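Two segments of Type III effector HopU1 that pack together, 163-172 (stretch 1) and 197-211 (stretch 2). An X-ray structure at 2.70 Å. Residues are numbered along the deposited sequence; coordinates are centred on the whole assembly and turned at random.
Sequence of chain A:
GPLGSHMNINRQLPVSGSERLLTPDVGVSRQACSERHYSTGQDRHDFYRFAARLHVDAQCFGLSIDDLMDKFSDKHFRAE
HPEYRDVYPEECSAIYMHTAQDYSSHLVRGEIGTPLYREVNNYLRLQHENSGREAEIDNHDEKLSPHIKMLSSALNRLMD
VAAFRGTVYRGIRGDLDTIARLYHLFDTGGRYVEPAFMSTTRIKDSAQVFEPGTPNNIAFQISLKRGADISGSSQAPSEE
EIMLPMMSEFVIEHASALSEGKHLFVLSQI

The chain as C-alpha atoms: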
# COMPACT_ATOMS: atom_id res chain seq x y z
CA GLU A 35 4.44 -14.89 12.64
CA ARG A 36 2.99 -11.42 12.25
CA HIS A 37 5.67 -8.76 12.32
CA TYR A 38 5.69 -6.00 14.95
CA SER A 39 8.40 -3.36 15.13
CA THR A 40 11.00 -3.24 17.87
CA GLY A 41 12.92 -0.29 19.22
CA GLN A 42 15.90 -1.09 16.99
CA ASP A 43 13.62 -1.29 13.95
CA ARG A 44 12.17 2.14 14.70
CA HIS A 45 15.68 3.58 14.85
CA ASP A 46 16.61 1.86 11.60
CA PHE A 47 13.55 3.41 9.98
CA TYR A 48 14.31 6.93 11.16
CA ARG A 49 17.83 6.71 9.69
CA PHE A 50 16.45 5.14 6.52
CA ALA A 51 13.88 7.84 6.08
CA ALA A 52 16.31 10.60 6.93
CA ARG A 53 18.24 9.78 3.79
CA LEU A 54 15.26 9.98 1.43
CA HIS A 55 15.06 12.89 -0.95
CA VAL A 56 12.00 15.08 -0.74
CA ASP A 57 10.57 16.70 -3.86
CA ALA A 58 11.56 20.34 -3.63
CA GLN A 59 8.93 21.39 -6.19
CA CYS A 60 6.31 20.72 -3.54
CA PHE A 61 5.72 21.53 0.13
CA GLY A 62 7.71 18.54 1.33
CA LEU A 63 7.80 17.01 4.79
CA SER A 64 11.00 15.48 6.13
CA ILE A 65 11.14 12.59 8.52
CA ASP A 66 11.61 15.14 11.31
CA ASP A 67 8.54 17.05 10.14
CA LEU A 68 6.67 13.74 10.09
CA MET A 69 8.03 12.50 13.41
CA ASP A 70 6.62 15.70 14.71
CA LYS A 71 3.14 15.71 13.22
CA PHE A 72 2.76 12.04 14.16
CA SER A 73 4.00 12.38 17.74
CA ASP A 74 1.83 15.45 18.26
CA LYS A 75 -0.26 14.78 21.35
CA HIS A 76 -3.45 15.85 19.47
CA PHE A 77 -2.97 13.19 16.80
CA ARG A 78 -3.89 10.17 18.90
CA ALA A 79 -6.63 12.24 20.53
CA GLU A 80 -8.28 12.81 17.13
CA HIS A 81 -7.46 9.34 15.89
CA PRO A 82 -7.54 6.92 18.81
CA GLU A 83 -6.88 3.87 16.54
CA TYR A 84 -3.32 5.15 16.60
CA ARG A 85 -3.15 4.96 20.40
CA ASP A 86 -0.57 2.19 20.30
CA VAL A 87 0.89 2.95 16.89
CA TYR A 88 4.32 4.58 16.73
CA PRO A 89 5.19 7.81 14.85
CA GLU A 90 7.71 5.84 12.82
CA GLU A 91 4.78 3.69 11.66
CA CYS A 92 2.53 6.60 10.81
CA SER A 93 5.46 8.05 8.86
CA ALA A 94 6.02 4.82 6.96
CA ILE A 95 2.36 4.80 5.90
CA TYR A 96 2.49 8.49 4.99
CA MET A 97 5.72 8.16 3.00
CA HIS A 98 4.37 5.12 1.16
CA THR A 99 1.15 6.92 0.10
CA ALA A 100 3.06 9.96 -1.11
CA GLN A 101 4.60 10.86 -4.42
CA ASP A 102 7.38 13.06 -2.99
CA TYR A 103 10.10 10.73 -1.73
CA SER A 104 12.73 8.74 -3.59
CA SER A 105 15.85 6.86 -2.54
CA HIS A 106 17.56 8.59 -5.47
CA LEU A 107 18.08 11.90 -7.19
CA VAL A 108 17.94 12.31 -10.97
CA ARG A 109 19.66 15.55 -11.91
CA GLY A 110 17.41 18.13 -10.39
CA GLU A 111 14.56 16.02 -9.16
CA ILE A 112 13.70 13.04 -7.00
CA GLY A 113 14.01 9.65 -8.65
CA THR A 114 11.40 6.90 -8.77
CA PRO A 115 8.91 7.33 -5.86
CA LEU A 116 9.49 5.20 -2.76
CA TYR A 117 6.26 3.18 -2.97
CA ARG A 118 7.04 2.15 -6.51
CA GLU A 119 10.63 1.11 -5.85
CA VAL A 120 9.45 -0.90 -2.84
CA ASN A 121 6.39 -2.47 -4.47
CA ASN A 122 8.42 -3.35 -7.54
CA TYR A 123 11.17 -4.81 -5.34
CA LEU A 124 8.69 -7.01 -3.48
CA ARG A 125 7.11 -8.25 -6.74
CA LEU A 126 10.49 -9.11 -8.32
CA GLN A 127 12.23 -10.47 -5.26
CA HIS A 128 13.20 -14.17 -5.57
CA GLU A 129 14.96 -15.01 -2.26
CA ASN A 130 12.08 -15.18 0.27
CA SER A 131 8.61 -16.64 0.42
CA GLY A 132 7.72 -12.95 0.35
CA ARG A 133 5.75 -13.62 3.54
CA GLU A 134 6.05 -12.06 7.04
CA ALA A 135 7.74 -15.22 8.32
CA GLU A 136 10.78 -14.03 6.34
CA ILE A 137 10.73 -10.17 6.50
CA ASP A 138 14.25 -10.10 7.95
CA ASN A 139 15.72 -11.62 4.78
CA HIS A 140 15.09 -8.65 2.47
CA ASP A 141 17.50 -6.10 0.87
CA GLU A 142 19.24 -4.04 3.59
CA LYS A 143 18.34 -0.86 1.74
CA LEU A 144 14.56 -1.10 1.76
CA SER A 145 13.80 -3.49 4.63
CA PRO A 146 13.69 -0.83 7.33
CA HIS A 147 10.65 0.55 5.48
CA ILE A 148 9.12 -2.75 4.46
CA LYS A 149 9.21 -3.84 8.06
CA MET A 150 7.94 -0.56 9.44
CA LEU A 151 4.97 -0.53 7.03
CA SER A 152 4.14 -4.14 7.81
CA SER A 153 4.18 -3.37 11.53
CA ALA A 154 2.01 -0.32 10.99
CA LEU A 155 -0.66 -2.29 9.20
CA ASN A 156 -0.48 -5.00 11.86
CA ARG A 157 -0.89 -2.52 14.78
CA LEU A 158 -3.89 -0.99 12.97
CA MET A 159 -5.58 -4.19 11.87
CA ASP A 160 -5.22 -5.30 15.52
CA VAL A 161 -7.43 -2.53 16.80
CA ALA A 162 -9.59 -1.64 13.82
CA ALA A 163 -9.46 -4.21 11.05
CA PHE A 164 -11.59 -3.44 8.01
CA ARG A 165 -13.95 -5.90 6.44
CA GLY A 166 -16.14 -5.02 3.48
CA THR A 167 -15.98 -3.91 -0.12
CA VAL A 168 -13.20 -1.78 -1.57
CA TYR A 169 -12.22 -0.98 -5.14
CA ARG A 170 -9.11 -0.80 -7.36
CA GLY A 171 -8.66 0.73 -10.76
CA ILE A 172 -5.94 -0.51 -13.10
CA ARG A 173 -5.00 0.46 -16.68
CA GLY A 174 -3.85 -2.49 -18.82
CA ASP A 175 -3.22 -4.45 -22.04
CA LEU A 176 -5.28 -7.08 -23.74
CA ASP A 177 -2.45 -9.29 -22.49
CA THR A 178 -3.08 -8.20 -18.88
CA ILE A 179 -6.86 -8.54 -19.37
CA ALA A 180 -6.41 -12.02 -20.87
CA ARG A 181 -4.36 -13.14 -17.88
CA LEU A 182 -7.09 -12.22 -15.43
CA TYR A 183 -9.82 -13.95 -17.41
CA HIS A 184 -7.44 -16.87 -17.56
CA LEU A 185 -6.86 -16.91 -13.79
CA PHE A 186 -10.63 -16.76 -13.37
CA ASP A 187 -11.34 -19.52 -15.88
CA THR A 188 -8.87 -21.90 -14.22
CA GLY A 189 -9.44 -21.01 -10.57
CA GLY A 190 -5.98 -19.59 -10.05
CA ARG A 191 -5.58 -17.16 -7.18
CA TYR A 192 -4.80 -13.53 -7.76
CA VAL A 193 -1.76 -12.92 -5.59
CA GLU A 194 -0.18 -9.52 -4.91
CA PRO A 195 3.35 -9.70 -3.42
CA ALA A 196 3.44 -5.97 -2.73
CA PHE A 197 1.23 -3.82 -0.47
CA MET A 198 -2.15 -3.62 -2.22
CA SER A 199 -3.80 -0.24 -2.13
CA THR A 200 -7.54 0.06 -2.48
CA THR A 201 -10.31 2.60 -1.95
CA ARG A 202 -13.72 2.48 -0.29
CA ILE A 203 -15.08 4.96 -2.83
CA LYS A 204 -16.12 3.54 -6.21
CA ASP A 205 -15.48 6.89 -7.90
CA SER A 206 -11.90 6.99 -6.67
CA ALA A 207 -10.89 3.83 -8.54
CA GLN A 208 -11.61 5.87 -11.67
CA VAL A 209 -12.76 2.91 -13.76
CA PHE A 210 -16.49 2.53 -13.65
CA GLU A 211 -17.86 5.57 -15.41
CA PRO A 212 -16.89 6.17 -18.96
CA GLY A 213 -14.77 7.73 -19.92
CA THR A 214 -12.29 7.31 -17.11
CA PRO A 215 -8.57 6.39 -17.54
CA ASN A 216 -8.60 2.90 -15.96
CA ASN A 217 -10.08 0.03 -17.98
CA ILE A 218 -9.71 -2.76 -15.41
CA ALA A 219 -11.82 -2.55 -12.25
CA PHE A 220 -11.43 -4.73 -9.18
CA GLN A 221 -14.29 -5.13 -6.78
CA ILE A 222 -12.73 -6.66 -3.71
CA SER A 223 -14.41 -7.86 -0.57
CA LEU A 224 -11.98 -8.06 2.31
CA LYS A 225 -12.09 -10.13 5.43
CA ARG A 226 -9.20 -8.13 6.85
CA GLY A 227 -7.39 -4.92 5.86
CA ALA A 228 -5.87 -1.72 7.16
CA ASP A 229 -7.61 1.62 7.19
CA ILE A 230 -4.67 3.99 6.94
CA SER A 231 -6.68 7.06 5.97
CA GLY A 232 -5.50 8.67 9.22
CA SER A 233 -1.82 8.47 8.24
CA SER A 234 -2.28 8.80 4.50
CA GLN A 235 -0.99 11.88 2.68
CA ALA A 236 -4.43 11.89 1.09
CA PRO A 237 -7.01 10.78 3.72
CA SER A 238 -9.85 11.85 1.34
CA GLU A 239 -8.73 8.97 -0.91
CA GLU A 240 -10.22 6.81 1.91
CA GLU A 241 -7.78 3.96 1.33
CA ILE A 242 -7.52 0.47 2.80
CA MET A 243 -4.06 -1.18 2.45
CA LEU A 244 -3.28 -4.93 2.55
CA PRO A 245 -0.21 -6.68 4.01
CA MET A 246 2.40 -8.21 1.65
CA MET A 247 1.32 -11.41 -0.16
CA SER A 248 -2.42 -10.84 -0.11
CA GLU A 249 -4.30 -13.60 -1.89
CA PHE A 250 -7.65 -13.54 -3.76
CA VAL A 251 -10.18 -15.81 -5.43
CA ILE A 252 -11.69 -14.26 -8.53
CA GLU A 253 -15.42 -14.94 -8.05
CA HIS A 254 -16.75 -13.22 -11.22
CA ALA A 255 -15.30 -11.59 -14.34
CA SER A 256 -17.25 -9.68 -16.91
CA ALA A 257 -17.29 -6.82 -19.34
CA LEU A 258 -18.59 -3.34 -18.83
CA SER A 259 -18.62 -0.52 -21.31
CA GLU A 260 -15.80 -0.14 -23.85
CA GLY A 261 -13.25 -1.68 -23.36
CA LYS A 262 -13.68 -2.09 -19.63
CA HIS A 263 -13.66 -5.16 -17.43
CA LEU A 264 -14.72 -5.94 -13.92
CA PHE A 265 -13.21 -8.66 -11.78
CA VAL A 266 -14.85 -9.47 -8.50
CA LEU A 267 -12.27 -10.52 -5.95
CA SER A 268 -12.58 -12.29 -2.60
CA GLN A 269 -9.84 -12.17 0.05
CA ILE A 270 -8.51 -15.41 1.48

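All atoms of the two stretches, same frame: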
# COMPACT_ATOMS: atom_id res chain seq x y z
N ALA A 163 -9.40 -3.53 12.33
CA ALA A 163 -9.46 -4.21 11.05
C ALA A 163 -10.65 -3.76 10.20
O ALA A 163 -11.70 -3.39 10.71
CB ALA A 163 -9.49 -5.70 11.26
N PHE A 164 -10.50 -3.80 8.89
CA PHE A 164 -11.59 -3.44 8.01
C PHE A 164 -12.04 -4.70 7.32
O PHE A 164 -11.22 -5.55 6.94
CB PHE A 164 -11.14 -2.39 6.98
CG PHE A 164 -12.15 -2.13 5.89
CD1 PHE A 164 -13.06 -1.10 6.00
CD2 PHE A 164 -12.19 -2.92 4.76
CE1 PHE A 164 -13.99 -0.87 5.00
CE2 PHE A 164 -13.12 -2.70 3.75
CZ PHE A 164 -14.01 -1.67 3.88
N ARG A 165 -13.35 -4.84 7.21
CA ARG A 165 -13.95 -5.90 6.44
C ARG A 165 -15.03 -5.24 5.61
O ARG A 165 -15.66 -4.28 6.05
CB ARG A 165 -14.48 -7.01 7.36
CG ARG A 165 -15.88 -6.80 7.89
CD ARG A 165 -16.17 -7.73 9.06
NE ARG A 165 -15.82 -7.11 10.34
CZ ARG A 165 -16.71 -6.73 11.27
NH1 ARG A 165 -18.01 -6.92 11.08
NH2 ARG A 165 -16.28 -6.16 12.39
N GLY A 166 -15.21 -5.69 4.38
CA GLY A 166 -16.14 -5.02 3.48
C GLY A 166 -15.61 -4.87 2.07
O GLY A 166 -14.61 -5.46 1.70
N THR A 167 -16.30 -4.05 1.29
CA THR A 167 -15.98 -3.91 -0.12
C THR A 167 -15.12 -2.68 -0.37
O THR A 167 -15.40 -1.60 0.14
CB THR A 167 -17.27 -3.85 -0.99
OG1 THR A 167 -17.93 -5.12 -0.95
CG2 THR A 167 -16.94 -3.50 -2.43
N VAL A 168 -14.06 -2.87 -1.15
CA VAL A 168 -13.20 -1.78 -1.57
C VAL A 168 -12.98 -1.99 -3.05
O VAL A 168 -13.37 -3.04 -3.58
CB VAL A 168 -11.84 -1.83 -0.89
CG1 VAL A 168 -11.99 -1.59 0.59
CG2 VAL A 168 -11.17 -3.17 -1.16
N TYR A 169 -12.36 -1.00 -3.69
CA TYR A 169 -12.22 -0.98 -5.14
C TYR A 169 -10.79 -0.61 -5.55
O TYR A 169 -10.06 0.02 -4.79
CB TYR A 169 -13.20 0.02 -5.75
CG TYR A 169 -14.65 -0.24 -5.40
CD1 TYR A 169 -15.45 -1.08 -6.17
CD2 TYR A 169 -15.22 0.36 -4.28
CE1 TYR A 169 -16.76 -1.32 -5.83
CE2 TYR A 169 -16.54 0.13 -3.94
CZ TYR A 169 -17.30 -0.71 -4.71
OH TYR A 169 -18.61 -0.91 -4.34
N ARG A 170 -10.43 -1.02 -6.77
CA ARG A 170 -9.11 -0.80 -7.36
C ARG A 170 -9.34 -0.50 -8.81
O ARG A 170 -10.13 -1.18 -9.46
CB ARG A 170 -8.28 -2.07 -7.34
CG ARG A 170 -7.31 -2.21 -6.22
CD ARG A 170 -5.98 -1.60 -6.57
NE ARG A 170 -5.09 -2.52 -7.27
CZ ARG A 170 -3.86 -2.18 -7.64
NH1 ARG A 170 -3.39 -0.95 -7.36
NH2 ARG A 170 -3.10 -3.07 -8.30
N GLY A 171 -8.62 0.47 -9.34
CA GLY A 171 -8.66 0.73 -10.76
C GLY A 171 -7.28 0.54 -11.32
O GLY A 171 -6.31 1.05 -10.77
N ILE A 172 -7.19 -0.21 -12.42
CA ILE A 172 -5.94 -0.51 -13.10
C ILE A 172 -6.10 -0.12 -14.57
O ILE A 172 -7.21 -0.15 -15.09
CB ILE A 172 -5.62 -2.03 -12.95
CG1 ILE A 172 -5.03 -2.30 -11.58
CG2 ILE A 172 -4.63 -2.52 -13.98
CD1 ILE A 172 -3.96 -1.28 -11.21
N PHE A 197 2.29 -4.34 -1.33
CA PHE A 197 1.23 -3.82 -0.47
C PHE A 197 0.08 -3.33 -1.33
O PHE A 197 0.19 -2.27 -1.93
CB PHE A 197 1.76 -2.61 0.32
CG PHE A 197 2.85 -2.96 1.28
CD1 PHE A 197 2.55 -3.43 2.54
CD2 PHE A 197 4.16 -2.84 0.92
CE1 PHE A 197 3.54 -3.78 3.43
CE2 PHE A 197 5.17 -3.19 1.80
CZ PHE A 197 4.86 -3.65 3.06
N MET A 198 -1.03 -4.07 -1.40
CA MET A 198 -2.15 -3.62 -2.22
C MET A 198 -2.85 -2.40 -1.65
O MET A 198 -3.10 -2.30 -0.44
CB MET A 198 -3.17 -4.71 -2.49
CG MET A 198 -3.97 -4.41 -3.76
SD MET A 198 -5.37 -5.50 -4.04
CE MET A 198 -4.54 -6.99 -4.56
N SER A 199 -3.17 -1.48 -2.53
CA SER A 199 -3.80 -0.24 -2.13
C SER A 199 -5.16 -0.19 -2.77
O SER A 199 -5.30 -0.44 -3.97
CB SER A 199 -2.96 0.95 -2.60
OG SER A 199 -3.65 2.16 -2.36
N THR A 200 -6.17 0.13 -1.99
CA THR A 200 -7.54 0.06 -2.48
C THR A 200 -8.33 1.23 -1.93
O THR A 200 -7.87 1.92 -1.01
CB THR A 200 -8.22 -1.27 -2.04
OG1 THR A 200 -8.50 -1.22 -0.63
CG2 THR A 200 -7.31 -2.48 -2.35
N THR A 201 -9.52 1.48 -2.47
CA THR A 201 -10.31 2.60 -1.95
C THR A 201 -11.74 2.18 -1.66
O THR A 201 -12.31 1.37 -2.37
CB THR A 201 -10.31 3.79 -2.92
OG1 THR A 201 -11.09 4.84 -2.36
CG2 THR A 201 -10.92 3.39 -4.21
N ARG A 202 -12.31 2.73 -0.60
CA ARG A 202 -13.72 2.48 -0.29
C ARG A 202 -14.69 3.13 -1.29
O ARG A 202 -15.83 2.69 -1.44
CB ARG A 202 -14.04 2.98 1.11
CG ARG A 202 -13.76 1.98 2.20
CD ARG A 202 -14.09 2.60 3.56
NE ARG A 202 -13.00 3.46 3.99
CZ ARG A 202 -12.72 3.71 5.27
NH1 ARG A 202 -13.47 3.18 6.23
NH2 ARG A 202 -11.68 4.50 5.58
N ILE A 203 -14.22 4.17 -1.96
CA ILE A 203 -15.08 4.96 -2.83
C ILE A 203 -14.98 4.53 -4.30
O ILE A 203 -13.94 4.73 -4.95
CB ILE A 203 -14.71 6.45 -2.71
CG1 ILE A 203 -14.48 6.83 -1.24
CG2 ILE A 203 -15.78 7.31 -3.35
CD1 ILE A 203 -13.67 8.14 -1.05
N LYS A 204 -16.07 3.96 -4.82
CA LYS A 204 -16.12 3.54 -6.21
C LYS A 204 -15.56 4.60 -7.15
O LYS A 204 -14.77 4.29 -8.04
CB LYS A 204 -17.54 3.16 -6.62
CG LYS A 204 -17.76 1.67 -6.65
CD LYS A 204 -19.18 1.28 -7.07
CE LYS A 204 -19.29 1.07 -8.58
NZ LYS A 204 -20.63 0.52 -8.98
N ASP A 205 -15.96 5.86 -6.97
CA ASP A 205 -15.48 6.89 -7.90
C ASP A 205 -13.97 7.01 -7.93
O ASP A 205 -13.39 7.31 -8.97
CB ASP A 205 -16.11 8.24 -7.59
CG ASP A 205 -17.53 8.35 -8.12
OD1 ASP A 205 -17.95 7.43 -8.86
OD2 ASP A 205 -18.22 9.35 -7.81
N SER A 206 -13.33 6.77 -6.79
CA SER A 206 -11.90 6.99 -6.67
C SER A 206 -11.04 5.97 -7.45
O SER A 206 -9.89 6.23 -7.77
CB SER A 206 -11.50 7.04 -5.20
OG SER A 206 -12.15 8.13 -4.55
N ALA A 207 -11.62 4.82 -7.77
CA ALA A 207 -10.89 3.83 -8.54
C ALA A 207 -10.77 4.30 -9.99
O ALA A 207 -9.93 3.80 -10.76
CB ALA A 207 -11.57 2.50 -8.47
N GLN A 208 -11.62 5.26 -10.34
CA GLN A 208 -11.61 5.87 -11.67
C GLN A 208 -11.67 4.88 -12.83
O GLN A 208 -10.88 4.98 -13.77
CB GLN A 208 -10.38 6.74 -11.85
CG GLN A 208 -10.26 7.85 -10.84
CD GLN A 208 -9.17 8.80 -11.23
OE1 GLN A 208 -8.07 8.78 -10.65
NE2 GLN A 208 -9.44 9.63 -12.25
N VAL A 209 -12.64 3.97 -12.77
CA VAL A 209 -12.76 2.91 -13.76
C VAL A 209 -14.17 2.82 -14.27
O VAL A 209 -14.39 2.60 -15.46
CB VAL A 209 -12.52 1.53 -13.15
CG1 VAL A 209 -11.65 0.70 -14.07
CG2 VAL A 209 -11.95 1.64 -11.75
N PHE A 210 -15.13 2.93 -13.36
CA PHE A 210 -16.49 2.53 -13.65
C PHE A 210 -17.25 3.41 -14.63
O PHE A 210 -17.92 2.90 -15.53
CB PHE A 210 -17.28 2.39 -12.36
CG PHE A 210 -16.95 1.15 -11.61
CD1 PHE A 210 -16.16 1.21 -10.49
CD2 PHE A 210 -17.43 -0.07 -12.04
CE1 PHE A 210 -15.85 0.06 -9.80
CE2 PHE A 210 -17.14 -1.22 -11.35
CZ PHE A 210 -16.35 -1.16 -10.23
N GLU A 211 -17.16 4.71 -14.48
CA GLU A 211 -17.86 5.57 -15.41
C GLU A 211 -17.02 5.77 -16.66
O GLU A 211 -15.82 6.00 -16.58
CB GLU A 211 -18.24 6.91 -14.77
CG GLU A 211 -17.13 7.58 -13.95
CD GLU A 211 -16.85 6.87 -12.62
OE1 GLU A 211 -17.70 6.08 -12.16
OE2 GLU A 211 -15.76 7.11 -12.03
O HOH W 1 -17.09 0.56 0.11

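Two strands that cross steeply can share just one antiparallel bridge, and this contact in HopU1 illustrates how packing around one aromatic side chain then extends the join. The strands 167-172 and 199-201 run at 115° to each other, so the register holds at a single pair. There, Tyr169 N donates to Thr201 O at 2.7 Å and Thr201 N returns the bond to Tyr169 O at 2.8 Å. Just beyond the pair, a water donates to both Thr167 O (2.7 Å) and Arg202 O (2.9 Å), linking two carbonyls that cannot bond to each other directly.

Past the bridge, stretch 2 wraps around Tyr169, which has the largest covered area of the contact. Lys204 CG lies over one face of its ring, 3.1 Å from Tyr169 CZ, in a CH-pi contact close to the ring normal. Ala207 CB sits 4.0 Å from Tyr169 CB, while Phe210 CE1 approaches Tyr169 CD1 at 3.8 Å, the two ring planes nearly perpendicular.

Close approach continues at Gly171, whose CA makes a nearly linear CA-H...O contact with Ala207 O at 3.3 Å. A CB here would clash with that oxygen and with Val209 CG2. Arg170 shows how a side chain can double back: its CA-to-CB bond points away, yet Met198 CG lies over one guanidinium face, 4.1 Å from Arg170 NE.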